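Local coordinates for flagellar brake protein YcgR (Klebsiella pneumoniae, PDB 5KEC) that binds the second messenger c-di-GMP and, as the transcriptional activator MrkH, probably switches on type 3 fimbriae genes in biofilm formation, at residues I17-R21 with V46-F51; L117-F123 with L227-A231. All coordinates share one frame; numbering follows the deposited sequence.

The two interactions lie on opposite sides of the chain's centre, about 40 Å apart between their centres, and share no helix or strand. Each sets a helix against a turn or loop beside an antiparallel sheet. Interaction 1 belongs to the N-terminal YcgR-like domain, interaction 2 to the C-terminal half, which carries most of the c-di-GMP-binding residues. Both are partly buried, and neither has a direct hydrogen bond across it. In interaction 1 buried aromatic and aliphatic groups, Phe-20, Val-46 and Phe-51, lie inward, and the exposed Arg-21 lies over the outside. In interaction 2 the leucine packing of Leu-117 and Leu-227 gives way to a histidine and a glutamate linked through a water, weakly on the glutamate side.

Interaction 1. Residues I17-R21 with V46-F51; sequences IAIFR and VDFAEF
Phe-20 reaches from helix 13-25 across Val-46 to the Phe-51 ring. Its CB meets Val-46 CG1 at 3.7 Å and lies a little farther from CG2. Further along, CD2 comes to 3.9 Å from Phe-51 CB. The next ring atom, CE2, sits over one face of the Phe-51 ring, 3.6 Å from Phe-51 CD2 and offset toward the rim. The two ring planes are turned 40° apart. Segment 46-51 is the hairpin turn between the antiparallel strands 37-46 and 50-55, in the sheet of the YcgR-like domain. Ala-49 N bonds to Asp-47 OD1 at 2.9 Å in an Asx turn. A second bond, from Glu-50 N to Asp-47 OD1 at 2.8 Å, extends it to an Asx motif. On the outer side, Val-46 CG1, anti to its backbone N (chi1 178°), also touches Arg-21 CG. The arginine chain runs extended from CG to NE. This carries its guanidinium over the Val-46 carbonyl, which faces one side of the flat group; NH1 is 3.5 Å from Val-46 O. Ile-17 CD1 packs on Phe-48 O, also at 3.5 Å. Phe-78 meets the Phe-20 ring edge-to-face; the Phe-51 ring also meets Phe-67 edge-to-face and Phe-98 with planes nearly parallel.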
ATOM      1  N   ILE B  17      -7.650   0.726 -22.478  1.00 25.33           N
ATOM      2  CA  ILE B  17      -6.659   1.289 -23.386  1.00 28.40           C
ATOM      3  C   ILE B  17      -7.096   2.687 -23.805  1.00 27.11           C
ATOM      4  O   ILE B  17      -6.316   3.634 -23.727  1.00 32.04           O
ATOM      5  CB  ILE B  17      -6.442   0.401 -24.626  1.00 28.47           C
ATOM      6  CG1 ILE B  17      -5.832  -0.935 -24.216  1.00 39.92           C
ATOM      7  CG2 ILE B  17      -5.531   1.091 -25.624  1.00 29.47           C
ATOM      8  CD1 ILE B  17      -5.673  -1.927 -25.371  1.00 44.82           C
ATOM      9  N   ALA B  18      -8.352   2.813 -24.231  1.00 24.64           N
ATOM     10  CA  ALA B  18      -8.908   4.097 -24.646  1.00 32.65           C
ATOM     11  C   ALA B  18      -8.782   5.165 -23.559  1.00 29.99           C
ATOM     12  O   ALA B  18      -8.495   6.326 -23.856  1.00 30.22           O
ATOM     13  CB  ALA B  18     -10.364   3.936 -25.059  1.00 29.94           C
ATOM     14  N   ILE B  19      -9.007   4.771 -22.304  1.00 23.98           N
ATOM     15  CA  ILE B  19      -8.922   5.711 -21.188  1.00 21.79           C
ATOM     16  C   ILE B  19      -7.486   6.165 -20.949  1.00 30.75           C
ATOM     17  O   ILE B  19      -7.229   7.354 -20.720  1.00 28.93           O
ATOM     18  CB  ILE B  19      -9.506   5.120 -19.888  1.00 21.00           C
ATOM     19  CG1 ILE B  19     -11.038   5.141 -19.937  1.00 22.13           C
ATOM     20  CG2 ILE B  19      -9.012   5.899 -18.674  1.00 25.57           C
ATOM     21  CD1 ILE B  19     -11.698   4.253 -18.880  1.00 24.75           C
ATOM     22  N   PHE B  20      -6.546   5.229 -21.018  1.00 23.04           N
ATOM     23  CA  PHE B  20      -5.145   5.591 -20.826  1.00 26.97           C
ATOM     24  C   PHE B  20      -4.657   6.555 -21.908  1.00 20.94           C
ATOM     25  O   PHE B  20      -3.993   7.552 -21.608  1.00 22.26           O
ATOM     26  CB  PHE B  20      -4.252   4.346 -20.731  1.00 20.26           C
ATOM     27  CG  PHE B  20      -4.075   3.848 -19.327  1.00 21.52           C
ATOM     28  CD1 PHE B  20      -5.122   3.236 -18.658  1.00 21.88           C
ATOM     29  CD2 PHE B  20      -2.862   4.000 -18.670  1.00 17.12           C
ATOM     30  CE1 PHE B  20      -4.965   2.788 -17.358  1.00 24.68           C
ATOM     31  CE2 PHE B  20      -2.698   3.557 -17.368  1.00 22.93           C
ATOM     32  CZ  PHE B  20      -3.751   2.948 -16.711  1.00 27.14           C
ATOM     33  N   ARG B  21      -5.005   6.266 -23.159  1.00 18.66           N
ATOM     34  CA  ARG B  21      -4.621   7.121 -24.276  1.00 21.29           C
ATOM     35  C   ARG B  21      -5.146   8.542 -24.121  1.00 24.62           C
ATOM     36  O   ARG B  21      -4.459   9.504 -24.464  1.00 20.39           O
ATOM     37  CB  ARG B  21      -5.097   6.532 -25.601  1.00 26.67           C
ATOM     38  CG  ARG B  21      -4.366   5.266 -26.017  1.00 32.19           C
ATOM     39  CD  ARG B  21      -4.719   4.891 -27.445  1.00 39.92           C
ATOM     40  NE  ARG B  21      -4.019   3.691 -27.895  1.00 57.55           N
ATOM     41  CZ  ARG B  21      -2.773   3.685 -28.359  1.00 73.26           C
ATOM     42  NH1 ARG B  21      -2.081   4.817 -28.421  1.00 74.87           N
ATOM     43  NH2 ARG B  21      -2.214   2.547 -28.754  1.00 75.25           N
ATOM     44  N   VAL B  46       1.611   5.142 -23.994  1.00 23.72           N
ATOM     45  CA  VAL B  46       0.553   4.152 -23.867  1.00 27.73           C
ATOM     46  C   VAL B  46       0.515   3.300 -25.123  1.00 32.33           C
ATOM     47  O   VAL B  46       0.496   3.819 -26.239  1.00 35.05           O
ATOM     48  CB  VAL B  46      -0.830   4.806 -23.668  1.00 30.16           C
ATOM     49  CG1 VAL B  46      -1.914   3.739 -23.596  1.00 26.08           C
ATOM     50  CG2 VAL B  46      -0.845   5.673 -22.412  1.00 31.09           C
ATOM     51  N   ASP B  47       0.534   1.985 -24.943  1.00 36.70           N
ATOM     52  CA  ASP B  47       0.347   1.078 -26.064  1.00 39.55           C
ATOM     53  C   ASP B  47      -0.603  -0.042 -25.659  1.00 42.12           C
ATOM     54  O   ASP B  47      -1.162  -0.024 -24.559  1.00 35.49           O
ATOM     55  CB  ASP B  47       1.686   0.540 -26.583  1.00 46.50           C
ATOM     56  CG  ASP B  47       2.448  -0.248 -25.539  1.00 56.26           C
ATOM     57  OD1 ASP B  47       1.849  -1.152 -24.920  1.00 61.15           O
ATOM     58  OD2 ASP B  47       3.648   0.040 -25.340  1.00 62.24           O
ATOM     59  N   PHE B  48      -0.782  -1.012 -26.548  1.00 48.71           N
ATOM     60  CA  PHE B  48      -1.819  -2.021 -26.373  1.00 44.19           C
ATOM     61  C   PHE B  48      -1.647  -2.867 -25.112  1.00 30.43           C
ATOM     62  O   PHE B  48      -2.611  -3.443 -24.610  1.00 41.35           O
ATOM     63  CB  PHE B  48      -1.902  -2.914 -27.614  1.00 57.76           C
ATOM     64  CG  PHE B  48      -0.626  -3.652 -27.920  1.00 71.74           C
ATOM     65  CD1 PHE B  48      -0.472  -4.981 -27.552  1.00 70.12           C
ATOM     66  CD2 PHE B  48       0.420  -3.017 -28.574  1.00 80.09           C
ATOM     67  CE1 PHE B  48       0.699  -5.666 -27.832  1.00 69.55           C
ATOM     68  CE2 PHE B  48       1.594  -3.695 -28.857  1.00 83.21           C
ATOM     69  CZ  PHE B  48       1.732  -5.024 -28.484  1.00 76.98           C
ATOM     70  N   ALA B  49      -0.428  -2.930 -24.589  1.00 29.71           N
ATOM     71  CA  ALA B  49      -0.136  -3.843 -23.487  1.00 33.82           C
ATOM     72  C   ALA B  49       0.444  -3.172 -22.238  1.00 38.88           C
ATOM     73  O   ALA B  49       0.389  -3.742 -21.146  1.00 35.86           O
ATOM     74  CB  ALA B  49       0.792  -4.949 -23.965  1.00 33.49           C
ATOM     75  N   GLU B  50       0.995  -1.971 -22.399  1.00 29.75           N
ATOM     76  CA  GLU B  50       1.750  -1.333 -21.324  1.00 28.86           C
ATOM     77  C   GLU B  50       1.593   0.185 -21.306  1.00 24.91           C
ATOM     78  O   GLU B  50       1.221   0.793 -22.303  1.00 21.70           O
ATOM     79  CB  GLU B  50       3.236  -1.684 -21.450  1.00 40.00           C
ATOM     80  CG  GLU B  50       3.557  -3.151 -21.222  1.00 49.11           C
ATOM     81  CD  GLU B  50       4.975  -3.513 -21.626  1.00 54.34           C
ATOM     82  OE1 GLU B  50       5.552  -2.807 -22.484  1.00 37.20           O
ATOM     83  OE2 GLU B  50       5.506  -4.508 -21.084  1.00 52.48           O
ATOM     84  N   PHE B  51       1.856   0.787 -20.152  1.00 24.23           N
ATOM     85  CA  PHE B  51       1.954   2.238 -20.065  1.00 27.16           C
ATOM     86  C   PHE B  51       3.268   2.592 -19.401  1.00 23.99           C
ATOM     87  O   PHE B  51       3.780   1.827 -18.589  1.00 32.75           O
ATOM     88  CB  PHE B  51       0.781   2.841 -19.287  1.00 22.66           C
ATOM     89  CG  PHE B  51       0.807   2.547 -17.813  1.00 25.34           C
ATOM     90  CD1 PHE B  51       1.460   3.401 -16.935  1.00 23.37           C
ATOM     91  CD2 PHE B  51       0.168   1.423 -17.305  1.00 24.66           C
ATOM     92  CE1 PHE B  51       1.479   3.138 -15.570  1.00 22.19           C
ATOM     93  CE2 PHE B  51       0.181   1.148 -15.942  1.00 20.42           C
ATOM     94  CZ  PHE B  51       0.844   2.006 -15.073  1.00 23.43           C
TER

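Interaction 2. Residues L117-F123 with L227-A231; sequences LRHEHDF and LILEA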
ATOM      1  N   LEU B 117      -4.919   3.474  10.395  1.00 36.91           N
ATOM      2  CA  LEU B 117      -5.861   3.932  11.412  1.00 26.82           C
ATOM      3  C   LEU B 117      -5.400   3.672  12.849  1.00 35.85           C
ATOM      4  O   LEU B 117      -5.090   2.540  13.220  1.00 36.61           O
ATOM      5  CB  LEU B 117      -7.227   3.287  11.171  1.00 34.31           C
ATOM      6  CG  LEU B 117      -8.374   3.660  12.109  1.00 52.22           C
ATOM      7  CD1 LEU B 117      -8.580   5.169  12.139  1.00 60.17           C
ATOM      8  CD2 LEU B 117      -9.644   2.950  11.666  1.00 53.16           C
ATOM      9  N   ARG B 118      -5.366   4.731  13.652  1.00 43.41           N
ATOM     10  CA  ARG B 118      -5.052   4.626  15.075  1.00 52.84           C
ATOM     11  C   ARG B 118      -6.271   4.084  15.814  1.00 49.64           C
ATOM     12  O   ARG B 118      -7.398   4.271  15.364  1.00 56.25           O
ATOM     13  CB  ARG B 118      -4.657   6.001  15.621  1.00 67.07           C
ATOM     14  CG  ARG B 118      -4.187   6.004  17.067  1.00 82.77           C
ATOM     15  CD  ARG B 118      -3.635   7.371  17.463  1.00 89.25           C
ATOM     16  NE  ARG B 118      -4.592   8.449  17.216  1.00 91.30           N
ATOM     17  CZ  ARG B 118      -5.440   8.920  18.125  1.00 90.61           C
ATOM     18  NH1 ARG B 118      -5.455   8.413  19.351  1.00 92.40           N
ATOM     19  NH2 ARG B 118      -6.275   9.901  17.809  1.00 85.90           N
ATOM     20  N   HIS B 119      -6.057   3.407  16.940  1.00 46.59           N
ATOM     21  CA  HIS B 119      -7.170   2.768  17.644  1.00 33.32           C
ATOM     22  C   HIS B 119      -6.926   2.608  19.144  1.00 48.32           C
ATOM     23  O   HIS B 119      -5.856   2.939  19.650  1.00 50.57           O
ATOM     24  CB  HIS B 119      -7.491   1.412  17.007  1.00 35.68           C
ATOM     25  CG  HIS B 119      -6.346   0.447  17.036  1.00 32.53           C
ATOM     26  ND1 HIS B 119      -6.096  -0.376  18.114  1.00 38.25           N
ATOM     27  CD2 HIS B 119      -5.379   0.183  16.128  1.00 33.38           C
ATOM     28  CE1 HIS B 119      -5.027  -1.112  17.862  1.00 33.59           C
ATOM     29  NE2 HIS B 119      -4.571  -0.792  16.664  1.00 27.60           N
ATOM     30  N   GLU B 120      -7.927   2.098  19.853  1.00 63.33           N
ATOM     31  CA  GLU B 120      -7.827   1.910  21.302  1.00 77.97           C
ATOM     32  C   GLU B 120      -7.720   0.432  21.699  1.00 75.15           C
ATOM     33  O   GLU B 120      -7.350   0.106  22.831  1.00 74.68           O
ATOM     34  CB  GLU B 120      -9.014   2.578  22.010  1.00 83.34           C
ATOM     35  CG  GLU B 120      -9.025   2.408  23.525  1.00 88.89           C
ATOM     36  CD  GLU B 120      -9.865   1.224  23.974  1.00 89.64           C
ATOM     37  OE1 GLU B 120     -11.025   1.118  23.523  1.00 87.47           O
ATOM     38  OE2 GLU B 120      -9.366   0.399  24.771  1.00 84.99           O
ATOM     39  N   HIS B 121      -8.032  -0.452  20.757  1.00 68.29           N
ATOM     40  CA  HIS B 121      -8.052  -1.890  21.015  1.00 64.15           C
ATOM     41  C   HIS B 121      -6.723  -2.469  21.516  1.00 57.37           C
ATOM     42  O   HIS B 121      -5.651  -1.921  21.261  1.00 57.11           O
ATOM     43  CB  HIS B 121      -8.520  -2.647  19.768  1.00 65.02           C
ATOM     44  CG  HIS B 121      -9.992  -2.544  19.517  1.00 74.66           C
ATOM     45  ND1 HIS B 121     -10.895  -3.467  20.001  1.00 77.76           N
ATOM     46  CD2 HIS B 121     -10.720  -1.630  18.833  1.00 76.48           C
ATOM     47  CE1 HIS B 121     -12.116  -3.125  19.625  1.00 77.55           C
ATOM     48  NE2 HIS B 121     -12.037  -2.015  18.914  1.00 77.14           N
ATOM     49  N   ASP B 122      -6.823  -3.586  22.232  1.00 39.98           N
ATOM     50  CA  ASP B 122      -5.671  -4.300  22.775  1.00 42.79           C
ATOM     51  C   ASP B 122      -5.123  -5.287  21.746  1.00 33.92           C
ATOM     52  O   ASP B 122      -5.251  -6.493  21.915  1.00 30.13           O
ATOM     53  CB  ASP B 122      -6.095  -5.077  24.025  1.00 50.79           C
ATOM     54  CG  ASP B 122      -5.376  -4.619  25.279  1.00 45.33           C
ATOM     55  OD1 ASP B 122      -4.691  -3.575  25.240  1.00 44.90           O
ATOM     56  OD2 ASP B 122      -5.510  -5.306  26.314  1.00 36.61           O
ATOM     57  N   PHE B 123      -4.524  -4.775  20.678  1.00 25.06           N
ATOM     58  CA  PHE B 123      -4.018  -5.630  19.613  1.00 24.57           C
ATOM     59  C   PHE B 123      -2.512  -5.773  19.748  1.00 26.55           C
ATOM     60  O   PHE B 123      -1.817  -4.796  20.009  1.00 21.35           O
ATOM     61  CB  PHE B 123      -4.356  -5.043  18.240  1.00 29.91           C
ATOM     62  CG  PHE B 123      -5.834  -4.985  17.935  1.00 24.10           C
ATOM     63  CD1 PHE B 123      -6.749  -5.710  18.681  1.00 21.76           C
ATOM     64  CD2 PHE B 123      -6.301  -4.203  16.888  1.00 23.43           C
ATOM     65  CE1 PHE B 123      -8.106  -5.663  18.386  1.00 23.36           C
ATOM     66  CE2 PHE B 123      -7.655  -4.144  16.588  1.00 33.03           C
ATOM     67  CZ  PHE B 123      -8.560  -4.878  17.336  1.00 28.56           C
ATOM     68  N   LEU B 227     -13.226  -0.211  13.122  1.00 30.78           N
ATOM     69  CA  LEU B 227     -12.352   0.806  13.685  1.00 38.63           C
ATOM     70  C   LEU B 227     -12.662   2.169  13.081  1.00 39.44           C
ATOM     71  O   LEU B 227     -12.800   3.159  13.795  1.00 33.40           O
ATOM     72  CB  LEU B 227     -10.887   0.436  13.448  1.00 40.03           C
ATOM     73  CG  LEU B 227     -10.426  -0.822  14.186  1.00 43.37           C
ATOM     74  CD1 LEU B 227      -8.980  -1.168  13.838  1.00 38.42           C
ATOM     75  CD2 LEU B 227     -10.600  -0.633  15.683  1.00 43.99           C
ATOM     76  N   ILE B 228     -12.771   2.203  11.758  1.00 37.45           N
ATOM     77  CA  ILE B 228     -13.133   3.417  11.039  1.00 45.80           C
ATOM     78  C   ILE B 228     -14.456   3.976  11.549  1.00 43.95           C
ATOM     79  O   ILE B 228     -14.556   5.157  11.885  1.00 48.02           O
ATOM     80  CB  ILE B 228     -13.247   3.142   9.534  1.00 52.65           C
ATOM     81  CG1 ILE B 228     -11.888   2.706   8.976  1.00 55.53           C
ATOM     82  CG2 ILE B 228     -13.768   4.371   8.810  1.00 60.92           C
ATOM     83  CD1 ILE B 228     -11.953   2.127   7.578  1.00 59.85           C
ATOM     84  N   LEU B 229     -15.471   3.121  11.609  1.00 40.31           N
ATOM     85  CA  LEU B 229     -16.779   3.524  12.116  1.00 39.54           C
ATOM     86  C   LEU B 229     -16.648   4.096  13.525  1.00 40.99           C
ATOM     87  O   LEU B 229     -17.207   5.150  13.836  1.00 37.30           O
ATOM     88  CB  LEU B 229     -17.745   2.336  12.104  1.00 38.15           C
ATOM     89  CG  LEU B 229     -19.180   2.608  12.561  1.00 49.31           C
ATOM     90  CD1 LEU B 229     -19.827   3.696  11.711  1.00 50.05           C
ATOM     91  CD2 LEU B 229     -19.999   1.327  12.524  1.00 52.83           C
ATOM     92  N   GLU B 230     -15.893   3.403  14.371  1.00 44.45           N
ATOM     93  CA  GLU B 230     -15.651   3.868  15.732  1.00 51.66           C
ATOM     94  C   GLU B 230     -14.962   5.231  15.749  1.00 45.59           C
ATOM     95  O   GLU B 230     -15.324   6.109  16.529  1.00 51.09           O
ATOM     96  CB  GLU B 230     -14.816   2.849  16.512  1.00 62.57           C
ATOM     97  CG  GLU B 230     -14.422   3.320  17.907  1.00 73.82           C
ATOM     98  CD  GLU B 230     -13.357   2.446  18.541  1.00 82.21           C
ATOM     99  OE1 GLU B 230     -13.162   1.306  18.063  1.00 80.56           O
ATOM    100  OE2 GLU B 230     -12.712   2.905  19.510  1.00 81.40           O
ATOM    101  N   ALA B 231     -13.963   5.400  14.888  1.00 41.45           N
ATOM    102  CA  ALA B 231     -13.231   6.664  14.798  1.00 46.60           C
ATOM    103  C   ALA B 231     -14.123   7.820  14.332  1.00 45.38           C
ATOM    104  O   ALA B 231     -14.003   8.942  14.824  1.00 43.29           O
ATOM    105  CB  ALA B 231     -12.020   6.514  13.881  1.00 42.88           C
TER
HETATM  106  O   HOH W   1     -14.578  -0.335  19.620  1.00 51.17           O
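The C-terminal helix 214-234 of the PilZ domain packs here against the chain that follows the arginine-rich c-di-GMP-binding segment. Leu-117 and Leu-227 carry the apolar part. Leu-117 points its CG away from the backbone N (chi1 -179°), which turns the branched end to the helix. Its CD2 presses on Leu-227 CB at 3.3 Å, tighter than usual for two carbons, and reaches Ile-228 CG1 at 3.5 Å. The other branch, CD1, meets Ala-231 CB at 4.1 Å. Leu-227 in turn puts CD2 against His-121 CD2, 3.3 Å away, and next to His-119 CB. Its CD1 lies at the edge of the Phe-123 ring. The polar part is indirect. Glu-230 extends beyond CG and brings OE1 to the edge of the His-121 ring, near its plane, with ring and carboxylate planes 67° apart. A water bridges the two, 3.1 Å from His-121 NE2; its 2.7 Å bond to Glu-230 OE1 is weak. At the imidazole's other nitrogen, ND1 makes a weak hydrogen bond with Glu-174. Backbone bonds from Leu-117 to Ile-142 and from Phe-123 to Ile-139 tie segment 117-123 to strand 134-142, and Leu-227 of the helix also touches Ile-142.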